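Local atomic coordinates of periplasmic binding protein (Veillonella parvula, PDB entry 4LJS), a protein that probably binds a metal chelate such as a siderophore or a B12-like compound outside the cytoplasmic membrane and delivers it to an ABC importer. Residues 15-20 with 43-48; 22-27 with 161-166; 109-114 with 134-139. One frame throughout, in Å; residues are numbered along the deposited sequence.

Contact 1: residues 15-20 with 43-48; sequences PVHIKL and VPERVV
H17 to E45 and I18 to V43 are the polar links of a mixed, partly buried contact that fastens the N-terminal arm 15-20 to the loop leading into strand 47-50, at the outer end of the N-terminal lobe, with its centre about 24 Å from that of the chain. The H17 ring meets the E45 carboxylate through a nearly straight bond, ND1 donating to OE2 at 3.0 Å (N-H...O 170°). OE2 lies in the imidazole plane, while the carboxylate is turned 89° to the ring. E45 is extended beyond CG (chi2 165°), which sends its CD across to the arm. This is a His-carboxylate hydrogen bond, and it sits just ahead of the hairpin 19-29/34-40: farther along the arm V43 N donates to I18 O at 2.9 Å, next to the pairing of L20 with T41. A water sits between the two direct links. It accepts from I18 N at 2.8 Å and can donate to V43 O and E45 OE2, although it cannot serve every nearby acceptor at once. I18 and V43 lie side by side and point the same way, I18 CB against V43 CG2 at 3.7 Å. L20 crosses V43 at about a right angle, CD2 to CG2. At the other end the P15 ring rests CG on E45 O at 3.6 Å, while R66 NH2 donates to V16 O.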
ATOM      1  N   PRO A  15      21.365  15.124   7.486  1.00 63.03           N
ATOM      2  CA  PRO A  15      21.457  13.752   8.008  1.00 58.53           C
ATOM      3  C   PRO A  15      22.890  13.299   8.281  1.00 61.74           C
ATOM      4  O   PRO A  15      23.803  13.627   7.522  1.00 65.95           O
ATOM      5  CB  PRO A  15      20.865  12.909   6.874  1.00 50.91           C
ATOM      6  CG  PRO A  15      19.942  13.829   6.168  1.00 48.41           C
ATOM      7  CD  PRO A  15      20.572  15.186   6.243  1.00 54.32           C
ATOM      8  N   VAL A  16      23.069  12.558   9.371  1.00 61.56           N
ATOM      9  CA  VAL A  16      24.353  11.959   9.711  1.00 55.07           C
ATOM     10  C   VAL A  16      24.789  10.985   8.617  1.00 55.57           C
ATOM     11  O   VAL A  16      23.966  10.250   8.060  1.00 53.90           O
ATOM     12  CB  VAL A  16      24.261  11.215  11.059  1.00 60.52           C
ATOM     13  CG1 VAL A  16      25.493  10.362  11.296  1.00 71.13           C
ATOM     14  CG2 VAL A  16      24.064  12.207  12.201  1.00 57.76           C
ATOM     15  N   HIS A  17      26.076  10.999   8.287  1.00 55.88           N
ATOM     16  CA  HIS A  17      26.615  10.056   7.316  1.00 54.79           C
ATOM     17  C   HIS A  17      26.691   8.661   7.939  1.00 57.60           C
ATOM     18  O   HIS A  17      27.334   8.466   8.968  1.00 55.53           O
ATOM     19  CB  HIS A  17      27.999  10.504   6.840  1.00 51.52           C
ATOM     20  CG  HIS A  17      28.529   9.712   5.684  1.00 69.85           C
ATOM     21  ND1 HIS A  17      27.936   9.722   4.439  1.00 65.17           N
ATOM     22  CD2 HIS A  17      29.597   8.886   5.586  1.00 68.44           C
ATOM     23  CE1 HIS A  17      28.616   8.934   3.624  1.00 61.98           C
ATOM     24  NE2 HIS A  17      29.630   8.415   4.296  1.00 66.84           N
ATOM     25  N   ILE A  18      26.020   7.694   7.326  1.00 56.14           N
ATOM     26  CA  ILE A  18      26.076   6.320   7.811  1.00 54.19           C
ATOM     27  C   ILE A  18      26.545   5.397   6.698  1.00 53.68           C
ATOM     28  O   ILE A  18      25.868   5.231   5.680  1.00 52.40           O
ATOM     29  CB  ILE A  18      24.719   5.834   8.333  1.00 52.06           C
ATOM     30  CG1 ILE A  18      24.183   6.789   9.395  1.00 58.89           C
ATOM     31  CG2 ILE A  18      24.855   4.448   8.914  1.00 55.68           C
ATOM     32  CD1 ILE A  18      22.784   6.452   9.847  1.00 59.36           C
ATOM     33  N   LYS A  19      27.713   4.804   6.908  1.00 57.18           N
ATOM     34  CA  LYS A  19      28.355   3.945   5.925  1.00 57.81           C
ATOM     35  C   LYS A  19      27.790   2.530   6.007  1.00 59.99           C
ATOM     36  O   LYS A  19      27.608   1.987   7.097  1.00 65.38           O
ATOM     37  CB  LYS A  19      29.865   3.928   6.187  1.00 64.17           C
ATOM     38  CG  LYS A  19      30.715   3.426   5.029  1.00 71.61           C
ATOM     39  CD  LYS A  19      32.201   3.694   5.285  1.00 76.20           C
ATOM     40  N   LEU A  20      27.507   1.938   4.854  1.00 56.12           N
ATOM     41  CA  LEU A  20      27.041   0.560   4.804  1.00 57.15           C
ATOM     42  C   LEU A  20      28.211  -0.374   4.516  1.00 64.81           C
ATOM     43  O   LEU A  20      28.651  -0.505   3.373  1.00 66.60           O
ATOM     44  CB  LEU A  20      25.958   0.389   3.738  1.00 49.38           C
ATOM     45  CG  LEU A  20      24.641   1.144   3.933  1.00 52.69           C
ATOM     46  CD1 LEU A  20      23.809   1.109   2.656  1.00 47.75           C
ATOM     47  CD2 LEU A  20      23.851   0.567   5.108  1.00 51.73           C
ATOM     48  N   VAL A  43      23.972   5.027   3.554  1.00 45.48           N
ATOM     49  CA  VAL A  43      22.552   5.343   3.672  1.00 38.66           C
ATOM     50  C   VAL A  43      22.279   6.632   2.896  1.00 38.81           C
ATOM     51  O   VAL A  43      22.974   7.622   3.085  1.00 36.51           O
ATOM     52  CB  VAL A  43      22.142   5.511   5.157  1.00 38.13           C
ATOM     53  CG1 VAL A  43      20.680   5.895   5.274  1.00 34.85           C
ATOM     54  CG2 VAL A  43      22.425   4.230   5.937  1.00 38.49           C
ATOM     55  N   PRO A  44      21.286   6.612   1.999  1.00 40.58           N
ATOM     56  CA  PRO A  44      20.937   7.808   1.219  1.00 41.81           C
ATOM     57  C   PRO A  44      20.694   9.006   2.130  1.00 42.61           C
ATOM     58  O   PRO A  44      20.174   8.840   3.234  1.00 40.99           O
ATOM     59  CB  PRO A  44      19.626   7.410   0.527  1.00 38.39           C
ATOM     60  CG  PRO A  44      19.679   5.926   0.436  1.00 36.95           C
ATOM     61  CD  PRO A  44      20.433   5.458   1.668  1.00 35.78           C
ATOM     62  N   GLU A  45      21.072  10.197   1.683  1.00 38.05           N
ATOM     63  CA  GLU A  45      20.883  11.388   2.499  1.00 41.69           C
ATOM     64  C   GLU A  45      19.771  12.284   1.976  1.00 40.54           C
ATOM     65  O   GLU A  45      19.221  13.094   2.714  1.00 46.80           O
ATOM     66  CB  GLU A  45      22.196  12.170   2.627  1.00 45.13           C
ATOM     67  CG  GLU A  45      23.076  11.622   3.737  1.00 60.46           C
ATOM     68  CD  GLU A  45      24.510  12.106   3.669  1.00 68.52           C
ATOM     69  OE1 GLU A  45      24.741  13.260   3.247  1.00 72.89           O
ATOM     70  OE2 GLU A  45      25.409  11.320   4.041  1.00 66.93           O
ATOM     71  N   ARG A  46      19.440  12.129   0.701  1.00 36.08           N
ATOM     72  CA  ARG A  46      18.491  13.015   0.040  1.00 31.50           C
ATOM     73  C   ARG A  46      17.551  12.201  -0.839  1.00 34.32           C
ATOM     74  O   ARG A  46      17.859  11.902  -1.993  1.00 35.66           O
ATOM     75  CB  ARG A  46      19.235  14.055  -0.803  1.00 32.71           C
ATOM     76  CG  ARG A  46      20.091  15.013   0.016  1.00 34.97           C
ATOM     77  CD  ARG A  46      20.753  16.070  -0.859  1.00 36.84           C
ATOM     78  NE  ARG A  46      19.759  16.897  -1.535  1.00 48.69           N
ATOM     79  CZ  ARG A  46      19.138  17.934  -0.978  1.00 47.51           C
ATOM     80  NH1 ARG A  46      18.243  18.619  -1.675  1.00 36.96           N
ATOM     81  NH2 ARG A  46      19.403  18.283   0.275  1.00 42.08           N
ATOM     82  N   VAL A  47      16.400  11.850  -0.285  1.00 31.15           N
ATOM     83  CA  VAL A  47      15.485  10.935  -0.949  1.00 35.40           C
ATOM     84  C   VAL A  47      14.310  11.681  -1.575  1.00 36.99           C
ATOM     85  O   VAL A  47      13.710  12.559  -0.953  1.00 33.08           O
ATOM     86  CB  VAL A  47      14.960   9.889   0.049  1.00 37.00           C
ATOM     87  CG1 VAL A  47      14.030   8.885  -0.644  1.00 33.65           C
ATOM     88  CG2 VAL A  47      16.126   9.189   0.731  1.00 35.73           C
ATOM     89  N   VAL A  48      14.017  11.353  -2.827  1.00 31.84           N
ATOM     90  CA  VAL A  48      12.782  11.777  -3.463  1.00 27.50           C
ATOM     91  C   VAL A  48      11.864  10.561  -3.456  1.00 33.98           C
ATOM     92  O   VAL A  48      12.209   9.493  -3.980  1.00 35.71           O
ATOM     93  CB  VAL A  48      13.022  12.304  -4.889  1.00 32.94           C
ATOM     94  CG1 VAL A  48      11.703  12.513  -5.622  1.00 33.84           C
ATOM     95  CG2 VAL A  48      13.825  13.617  -4.842  1.00 27.98           C
TER
HETATM   96  O   HOH W   1      24.441   8.589   5.257  1.00 53.92           O

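Contact 2: residues 22-27 with 161-166; sequences PPVTIE and LGRIFN
V24 lies over one face of the R163 guanidinium: its CG1 is 3.7 Å above that plane, set off toward the rim, and the two side chains run at a slant to each other. The other V24 methyl, CG2, turns to the helix backbone and meets R163 O at 3.7 Å. R163 is bent at chi3 (66°), which turns NE out of line with CB, CG and CD; a crystal neighbour also touches this residue and may influence its pose. I26 runs by it pointing the other way, CD1 ending 3.6 Å from R163 NH1. Deeper in, I26 and I164 cross at about a right angle, CG1 to CG1 at 3.9 Å, with Y40 of the hairpin touching both. The strand 23-27 thus lies against the last turn of helix 151-164, which closes in a Schellman motif with N166 at positive phi as its C-prime residue. Across the contact R163 NH1 reaches T25 O at 3.0 Å, but the N-H...O angle of 125° makes this bond weak. The arginine therefore appears to be held to the strand mainly by the van der Waals cover of V24 and I26 on its flat group and methylenes, with one weak polar link.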
ATOM      1  N   PRO A  22      29.203  -4.356   5.144  1.00 78.00           N
ATOM      2  CA  PRO A  22      29.530  -4.376   3.712  1.00 73.39           C
ATOM      3  C   PRO A  22      28.463  -3.679   2.865  1.00 68.32           C
ATOM      4  O   PRO A  22      27.355  -3.446   3.361  1.00 60.44           O
ATOM      5  CB  PRO A  22      29.543  -5.871   3.398  1.00 76.91           C
ATOM      6  CG  PRO A  22      28.516  -6.434   4.316  1.00 77.32           C
ATOM      7  CD  PRO A  22      28.642  -5.644   5.592  1.00 78.87           C
ATOM      8  N   PRO A  23      28.794  -3.348   1.604  1.00 64.08           N
ATOM      9  CA  PRO A  23      27.830  -2.689   0.716  1.00 61.39           C
ATOM     10  C   PRO A  23      26.548  -3.501   0.556  1.00 62.11           C
ATOM     11  O   PRO A  23      26.570  -4.732   0.615  1.00 66.79           O
ATOM     12  CB  PRO A  23      28.575  -2.620  -0.619  1.00 62.39           C
ATOM     13  CG  PRO A  23      30.022  -2.659  -0.250  1.00 68.32           C
ATOM     14  CD  PRO A  23      30.099  -3.551   0.948  1.00 68.29           C
ATOM     15  N   VAL A  24      25.437  -2.803   0.364  1.00 53.30           N
ATOM     16  CA  VAL A  24      24.145  -3.444   0.185  1.00 52.10           C
ATOM     17  C   VAL A  24      23.774  -3.505  -1.290  1.00 50.46           C
ATOM     18  O   VAL A  24      23.717  -2.484  -1.974  1.00 52.45           O
ATOM     19  CB  VAL A  24      23.037  -2.697   0.963  1.00 50.47           C
ATOM     20  CG1 VAL A  24      21.660  -3.122   0.486  1.00 47.56           C
ATOM     21  CG2 VAL A  24      23.195  -2.930   2.458  1.00 49.85           C
ATOM     22  N   THR A  25      23.535  -4.715  -1.775  1.00 47.85           N
ATOM     23  CA  THR A  25      23.105  -4.921  -3.147  1.00 49.42           C
ATOM     24  C   THR A  25      21.611  -5.242  -3.174  1.00 43.69           C
ATOM     25  O   THR A  25      21.152  -6.161  -2.507  1.00 47.62           O
ATOM     26  CB  THR A  25      23.910  -6.050  -3.806  1.00 59.61           C
ATOM     27  OG1 THR A  25      25.199  -5.554  -4.180  1.00 64.75           O
ATOM     28  CG2 THR A  25      23.203  -6.563  -5.040  1.00 67.12           C
ATOM     29  N   ILE A  26      20.857  -4.462  -3.935  1.00 43.33           N
ATOM     30  CA  ILE A  26      19.411  -4.612  -3.996  1.00 41.36           C
ATOM     31  C   ILE A  26      18.969  -4.930  -5.420  1.00 44.65           C
ATOM     32  O   ILE A  26      19.478  -4.346  -6.379  1.00 48.78           O
ATOM     33  CB  ILE A  26      18.705  -3.311  -3.535  1.00 45.03           C
ATOM     34  CG1 ILE A  26      18.929  -3.076  -2.037  1.00 45.18           C
ATOM     35  CG2 ILE A  26      17.208  -3.346  -3.864  1.00 37.07           C
ATOM     36  CD1 ILE A  26      18.395  -4.194  -1.154  1.00 46.18           C
ATOM     37  N   GLU A  27      18.030  -5.862  -5.551  1.00 40.34           N
ATOM     38  CA  GLU A  27      17.390  -6.127  -6.832  1.00 45.72           C
ATOM     39  C   GLU A  27      16.002  -5.480  -6.931  1.00 47.72           C
ATOM     40  O   GLU A  27      15.147  -5.658  -6.060  1.00 51.46           O
ATOM     41  CB  GLU A  27      17.271  -7.631  -7.082  1.00 50.97           C
ATOM     42  CG  GLU A  27      16.437  -7.972  -8.310  1.00 52.02           C
ATOM     43  CD  GLU A  27      16.274  -9.462  -8.510  1.00 55.52           C
ATOM     44  OE1 GLU A  27      15.304 -10.031  -7.966  1.00 62.92           O
ATOM     45  OE2 GLU A  27      17.112 -10.062  -9.212  1.00 55.08           O
ATOM     46  N   LEU A 161      13.902  -1.628   1.686  1.00 31.71           N
ATOM     47  CA  LEU A 161      14.098  -0.280   2.190  1.00 35.06           C
ATOM     48  C   LEU A 161      14.846  -0.336   3.523  1.00 38.73           C
ATOM     49  O   LEU A 161      15.733   0.472   3.772  1.00 39.71           O
ATOM     50  CB  LEU A 161      12.765   0.463   2.296  1.00 33.75           C
ATOM     51  CG  LEU A 161      12.180   0.834   0.923  1.00 36.80           C
ATOM     52  CD1 LEU A 161      10.787   1.439   1.042  1.00 30.40           C
ATOM     53  CD2 LEU A 161      13.111   1.791   0.174  1.00 37.77           C
ATOM     54  N   GLY A 162      14.511  -1.316   4.358  1.00 37.08           N
ATOM     55  CA  GLY A 162      15.248  -1.551   5.586  1.00 31.57           C
ATOM     56  C   GLY A 162      16.744  -1.725   5.371  1.00 36.07           C
ATOM     57  O   GLY A 162      17.552  -1.149   6.099  1.00 34.83           O
ATOM     58  N   ARG A 163      17.125  -2.514   4.367  1.00 34.12           N
ATOM     59  CA  ARG A 163      18.543  -2.698   4.057  1.00 38.65           C
ATOM     60  C   ARG A 163      19.187  -1.403   3.547  1.00 42.82           C
ATOM     61  O   ARG A 163      20.311  -1.066   3.922  1.00 45.79           O
ATOM     62  CB  ARG A 163      18.752  -3.817   3.032  1.00 40.03           C
ATOM     63  CG  ARG A 163      18.345  -5.200   3.495  1.00 45.66           C
ATOM     64  CD  ARG A 163      18.668  -6.243   2.427  1.00 53.96           C
ATOM     65  NE  ARG A 163      20.110  -6.387   2.226  1.00 61.95           N
ATOM     66  CZ  ARG A 163      20.673  -6.838   1.108  1.00 69.18           C
ATOM     67  NH1 ARG A 163      19.917  -7.182   0.072  1.00 69.43           N
ATOM     68  NH2 ARG A 163      21.996  -6.937   1.020  1.00 74.28           N
ATOM     69  N   ILE A 164      18.476  -0.688   2.685  1.00 41.17           N
ATOM     70  CA  ILE A 164      18.988   0.559   2.127  1.00 39.71           C
ATOM     71  C   ILE A 164      19.266   1.594   3.226  1.00 40.11           C
ATOM     72  O   ILE A 164      20.287   2.278   3.193  1.00 35.57           O
ATOM     73  CB  ILE A 164      18.032   1.128   1.047  1.00 38.03           C
ATOM     74  CG1 ILE A 164      18.019   0.218  -0.184  1.00 38.63           C
ATOM     75  CG2 ILE A 164      18.433   2.548   0.646  1.00 28.13           C
ATOM     76  CD1 ILE A 164      17.058   0.672  -1.282  1.00 36.03           C
ATOM     77  N   PHE A 165      18.385   1.674   4.220  1.00 37.98           N
ATOM     78  CA  PHE A 165      18.508   2.688   5.268  1.00 32.91           C
ATOM     79  C   PHE A 165      19.153   2.217   6.555  1.00 31.25           C
ATOM     80  O   PHE A 165      19.073   2.908   7.572  1.00 39.50           O
ATOM     81  CB  PHE A 165      17.143   3.299   5.569  1.00 35.55           C
ATOM     82  CG  PHE A 165      16.642   4.179   4.473  1.00 35.78           C
ATOM     83  CD1 PHE A 165      17.016   5.500   4.417  1.00 34.96           C
ATOM     84  CD2 PHE A 165      15.840   3.668   3.471  1.00 36.01           C
ATOM     85  CE1 PHE A 165      16.574   6.313   3.395  1.00 39.53           C
ATOM     86  CE2 PHE A 165      15.395   4.473   2.449  1.00 37.50           C
ATOM     87  CZ  PHE A 165      15.766   5.796   2.406  1.00 32.63           C
ATOM     88  N   ASN A 166      19.799   1.055   6.500  1.00 34.30           N
ATOM     89  CA  ASN A 166      20.329   0.395   7.692  1.00 43.26           C
ATOM     90  C   ASN A 166      19.317   0.321   8.842  1.00 48.40           C
ATOM     91  O   ASN A 166      19.644   0.613   9.996  1.00 48.34           O
ATOM     92  CB  ASN A 166      21.625   1.063   8.166  1.00 47.83           C
ATOM     93  CG  ASN A 166      22.414   0.175   9.110  1.00 51.68           C
ATOM     94  OD1 ASN A 166      22.442  -1.043   8.946  1.00 56.80           O
ATOM     95  ND2 ASN A 166      23.040   0.779  10.114  1.00 50.36           N
TER

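Contact 3: residues 109-114 with 134-139; sequences DLLVGW and ANVYIA
The Y137 ring meets V112 at its edge, V112 CG1 lying near the ring plane 4.2 Å from CD2, while I26 and L161 also touch the ring and its OH bonds to D160. The W114 indole is approached obliquely by A139 CB, 4.1 Å from CD1; elsewhere it meets the W51 ring with planes about 50° apart, and its NE1 bonds to N53 OD1. A bound glycerol, probably from the crystallisation liquor, lies about 3 Å from the W114 side chain (nearest atoms). Strands 110-113 and 135-138 run side by side in the same direction, axes 15° apart. Five backbone bonds join them: N135 N to D109 O, L111 N to N135 O, Y137 N to L111 O, G113 N to Y137 O and A139 N to G113 O. The first is unlike the last three: its donor stands 47° above the D109 carbonyl plane, where the chain is not yet a strand. L110, V112, N135 and Y137 point to one face, toward the hairpin and helix 151-164; L111, V136 and I138 point to the other, where W129 of helix 126-130 covers L111 and V136. N135 O is flanked from both faces, by L110 CD1 at 3.6 Å and by L111 CD1 at 3.6 Å. I138 CG2 packs on W114 C at 3.8 Å, past the side-chain-less G113. The D109 carboxylate accepts from E45 N and R46 N, tying the strand start to the neighbouring segment. The pair, linked through helix 126-130, is a beta-alpha-beta unit at the edge of the four-stranded parallel sheet, order 67-71, 47-50, 110-113, 135-138, consistent with the Rossmann-like N-terminal lobe of the chelatase-clan periplasmic binding proteins; the glycerol may mark a pocket beside W114.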
ATOM      1  N   ASP A 109      19.832  11.413  -3.943  1.00 36.16           N
ATOM      2  CA  ASP A 109      20.769  10.314  -4.085  1.00 36.68           C
ATOM      3  C   ASP A 109      20.012   8.978  -4.096  1.00 40.34           C
ATOM      4  O   ASP A 109      20.576   7.932  -4.394  1.00 41.79           O
ATOM      5  CB  ASP A 109      21.906  10.370  -3.034  1.00 40.96           C
ATOM      6  CG  ASP A 109      21.406  10.332  -1.595  1.00 42.86           C
ATOM      7  OD1 ASP A 109      20.187  10.165  -1.368  1.00 44.09           O
ATOM      8  OD2 ASP A 109      22.253  10.459  -0.682  1.00 50.87           O
ATOM      9  N   LEU A 110      18.722   9.033  -3.785  1.00 39.70           N
ATOM     10  CA  LEU A 110      17.835   7.888  -3.960  1.00 32.12           C
ATOM     11  C   LEU A 110      16.457   8.376  -4.371  1.00 30.60           C
ATOM     12  O   LEU A 110      15.915   9.314  -3.771  1.00 28.55           O
ATOM     13  CB  LEU A 110      17.738   7.047  -2.678  1.00 30.72           C
ATOM     14  CG  LEU A 110      16.641   5.968  -2.651  1.00 30.68           C
ATOM     15  CD1 LEU A 110      16.856   4.859  -3.694  1.00 27.39           C
ATOM     16  CD2 LEU A 110      16.480   5.364  -1.259  1.00 31.48           C
ATOM     17  N   LEU A 111      15.905   7.758  -5.409  1.00 30.30           N
ATOM     18  CA  LEU A 111      14.515   8.004  -5.783  1.00 34.01           C
ATOM     19  C   LEU A 111      13.729   6.711  -5.605  1.00 33.11           C
ATOM     20  O   LEU A 111      14.143   5.652  -6.086  1.00 34.05           O
ATOM     21  CB  LEU A 111      14.388   8.522  -7.223  1.00 26.07           C
ATOM     22  CG  LEU A 111      15.186   9.790  -7.564  1.00 27.50           C
ATOM     23  CD1 LEU A 111      16.570   9.425  -8.058  1.00 21.22           C
ATOM     24  CD2 LEU A 111      14.454  10.658  -8.582  1.00 26.66           C
ATOM     25  N   VAL A 112      12.611   6.798  -4.891  1.00 32.42           N
ATOM     26  CA  VAL A 112      11.770   5.633  -4.645  1.00 29.87           C
ATOM     27  C   VAL A 112      10.393   5.871  -5.252  1.00 35.43           C
ATOM     28  O   VAL A 112       9.735   6.875  -4.965  1.00 35.03           O
ATOM     29  CB  VAL A 112      11.628   5.357  -3.140  1.00 31.55           C
ATOM     30  CG1 VAL A 112      10.783   4.101  -2.906  1.00 27.14           C
ATOM     31  CG2 VAL A 112      13.002   5.232  -2.480  1.00 29.44           C
ATOM     32  N   GLY A 113       9.956   4.962  -6.110  1.00 32.92           N
ATOM     33  CA  GLY A 113       8.659   5.134  -6.733  1.00 30.11           C
ATOM     34  C   GLY A 113       8.087   3.883  -7.360  1.00 31.15           C
ATOM     35  O   GLY A 113       8.371   2.760  -6.934  1.00 33.19           O
ATOM     36  N   TRP A 114       7.273   4.097  -8.385  1.00 30.14           N
ATOM     37  CA  TRP A 114       6.602   3.026  -9.091  1.00 33.95           C
ATOM     38  C   TRP A 114       7.210   2.843 -10.477  1.00 36.52           C
ATOM     39  O   TRP A 114       8.037   3.652 -10.917  1.00 31.53           O
ATOM     40  CB  TRP A 114       5.106   3.334  -9.208  1.00 29.68           C
ATOM     41  CG  TRP A 114       4.385   3.323  -7.899  1.00 32.87           C
ATOM     42  CD1 TRP A 114       4.944   3.219  -6.659  1.00 29.35           C
ATOM     43  CD2 TRP A 114       2.962   3.409  -7.693  1.00 35.66           C
ATOM     44  NE1 TRP A 114       3.965   3.238  -5.696  1.00 31.18           N
ATOM     45  CE2 TRP A 114       2.740   3.352  -6.302  1.00 32.47           C
ATOM     46  CE3 TRP A 114       1.859   3.518  -8.550  1.00 29.87           C
ATOM     47  CZ2 TRP A 114       1.459   3.410  -5.744  1.00 33.88           C
ATOM     48  CZ3 TRP A 114       0.589   3.580  -7.996  1.00 37.45           C
ATOM     49  CH2 TRP A 114       0.400   3.525  -6.603  1.00 40.81           C
ATOM     50  N   ALA A 134      23.135   8.569  -8.334  1.00 38.22           N
ATOM     51  CA  ALA A 134      21.973   8.319  -7.498  1.00 40.84           C
ATOM     52  C   ALA A 134      21.446   6.925  -7.787  1.00 46.89           C
ATOM     53  O   ALA A 134      21.757   6.328  -8.822  1.00 50.80           O
ATOM     54  CB  ALA A 134      20.889   9.349  -7.754  1.00 32.71           C
ATOM     55  N   ASN A 135      20.652   6.409  -6.861  1.00 43.61           N
ATOM     56  CA  ASN A 135      20.007   5.119  -7.041  1.00 40.34           C
ATOM     57  C   ASN A 135      18.504   5.253  -7.211  1.00 37.73           C
ATOM     58  O   ASN A 135      17.911   6.273  -6.840  1.00 39.83           O
ATOM     59  CB  ASN A 135      20.333   4.208  -5.864  1.00 34.06           C
ATOM     60  CG  ASN A 135      21.737   3.679  -5.938  1.00 46.15           C
ATOM     61  OD1 ASN A 135      22.126   3.094  -6.948  1.00 47.84           O
ATOM     62  ND2 ASN A 135      22.522   3.909  -4.891  1.00 52.23           N
ATOM     63  N   VAL A 136      17.896   4.219  -7.782  1.00 32.87           N
ATOM     64  CA  VAL A 136      16.446   4.167  -7.968  1.00 32.63           C
ATOM     65  C   VAL A 136      15.921   2.848  -7.396  1.00 34.10           C
ATOM     66  O   VAL A 136      16.507   1.790  -7.625  1.00 31.56           O
ATOM     67  CB  VAL A 136      16.072   4.266  -9.461  1.00 33.01           C
ATOM     68  CG1 VAL A 136      14.575   4.011  -9.679  1.00 31.13           C
ATOM     69  CG2 VAL A 136      16.486   5.625 -10.026  1.00 30.91           C
ATOM     70  N   TYR A 137      14.847   2.922  -6.618  1.00 35.30           N
ATOM     71  CA  TYR A 137      14.172   1.721  -6.152  1.00 42.04           C
ATOM     72  C   TYR A 137      12.708   1.770  -6.561  1.00 35.52           C
ATOM     73  O   TYR A 137      12.026   2.769  -6.337  1.00 33.37           O
ATOM     74  CB  TYR A 137      14.302   1.538  -4.636  1.00 38.64           C
ATOM     75  CG  TYR A 137      13.636   0.267  -4.165  1.00 31.36           C
ATOM     76  CD1 TYR A 137      14.244  -0.967  -4.365  1.00 32.95           C
ATOM     77  CD2 TYR A 137      12.389   0.293  -3.546  1.00 32.61           C
ATOM     78  CE1 TYR A 137      13.641  -2.144  -3.952  1.00 33.68           C
ATOM     79  CE2 TYR A 137      11.771  -0.890  -3.126  1.00 39.53           C
ATOM     80  CZ  TYR A 137      12.404  -2.103  -3.335  1.00 39.68           C
ATOM     81  OH  TYR A 137      11.809  -3.283  -2.932  1.00 42.29           O
ATOM     82  N   ILE A 138      12.242   0.679  -7.161  1.00 27.82           N
ATOM     83  CA  ILE A 138      10.901   0.602  -7.728  1.00 31.77           C
ATOM     84  C   ILE A 138      10.056  -0.455  -7.003  1.00 31.31           C
ATOM     85  O   ILE A 138      10.510  -1.582  -6.798  1.00 31.93           O
ATOM     86  CB  ILE A 138      10.999   0.280  -9.238  1.00 35.83           C
ATOM     87  CG1 ILE A 138      11.648   1.460  -9.968  1.00 38.97           C
ATOM     88  CG2 ILE A 138       9.628  -0.043  -9.831  1.00 35.32           C
ATOM     89  CD1 ILE A 138      12.035   1.165 -11.405  1.00 37.27           C
ATOM     90  N   ALA A 139       8.840  -0.090  -6.599  1.00 31.50           N
ATOM     91  CA  ALA A 139       7.935  -1.049  -5.957  1.00 31.33           C
ATOM     92  C   ALA A 139       7.568  -2.183  -6.911  1.00 33.80           C
ATOM     93  O   ALA A 139       6.985  -1.946  -7.972  1.00 32.55           O
ATOM     94  CB  ALA A 139       6.681  -0.358  -5.478  1.00 29.61           C
TER

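From the N terminus, arm 15-20 enters the hairpin 19-29/34-40, and contact 1 closes this short loop where the chain returns at 43-48 to start the parallel sheet. Contact 2 opens inside that loop, at 22-27, but closes only at 161-166, so the two cross; they touch where P44 and L20 pack against I164 O. Contact 3 falls wholly within the long loop of contact 2 and follows contact 1 in series. Contacts 1 and 3 meet where strands 47-50 and 110-113 are neighbours. I164 and F165 pack on L110, joining contacts 2 and 3. Together the three tie hairpin, sheet and helix 151-164 into one end of the N-terminal lobe.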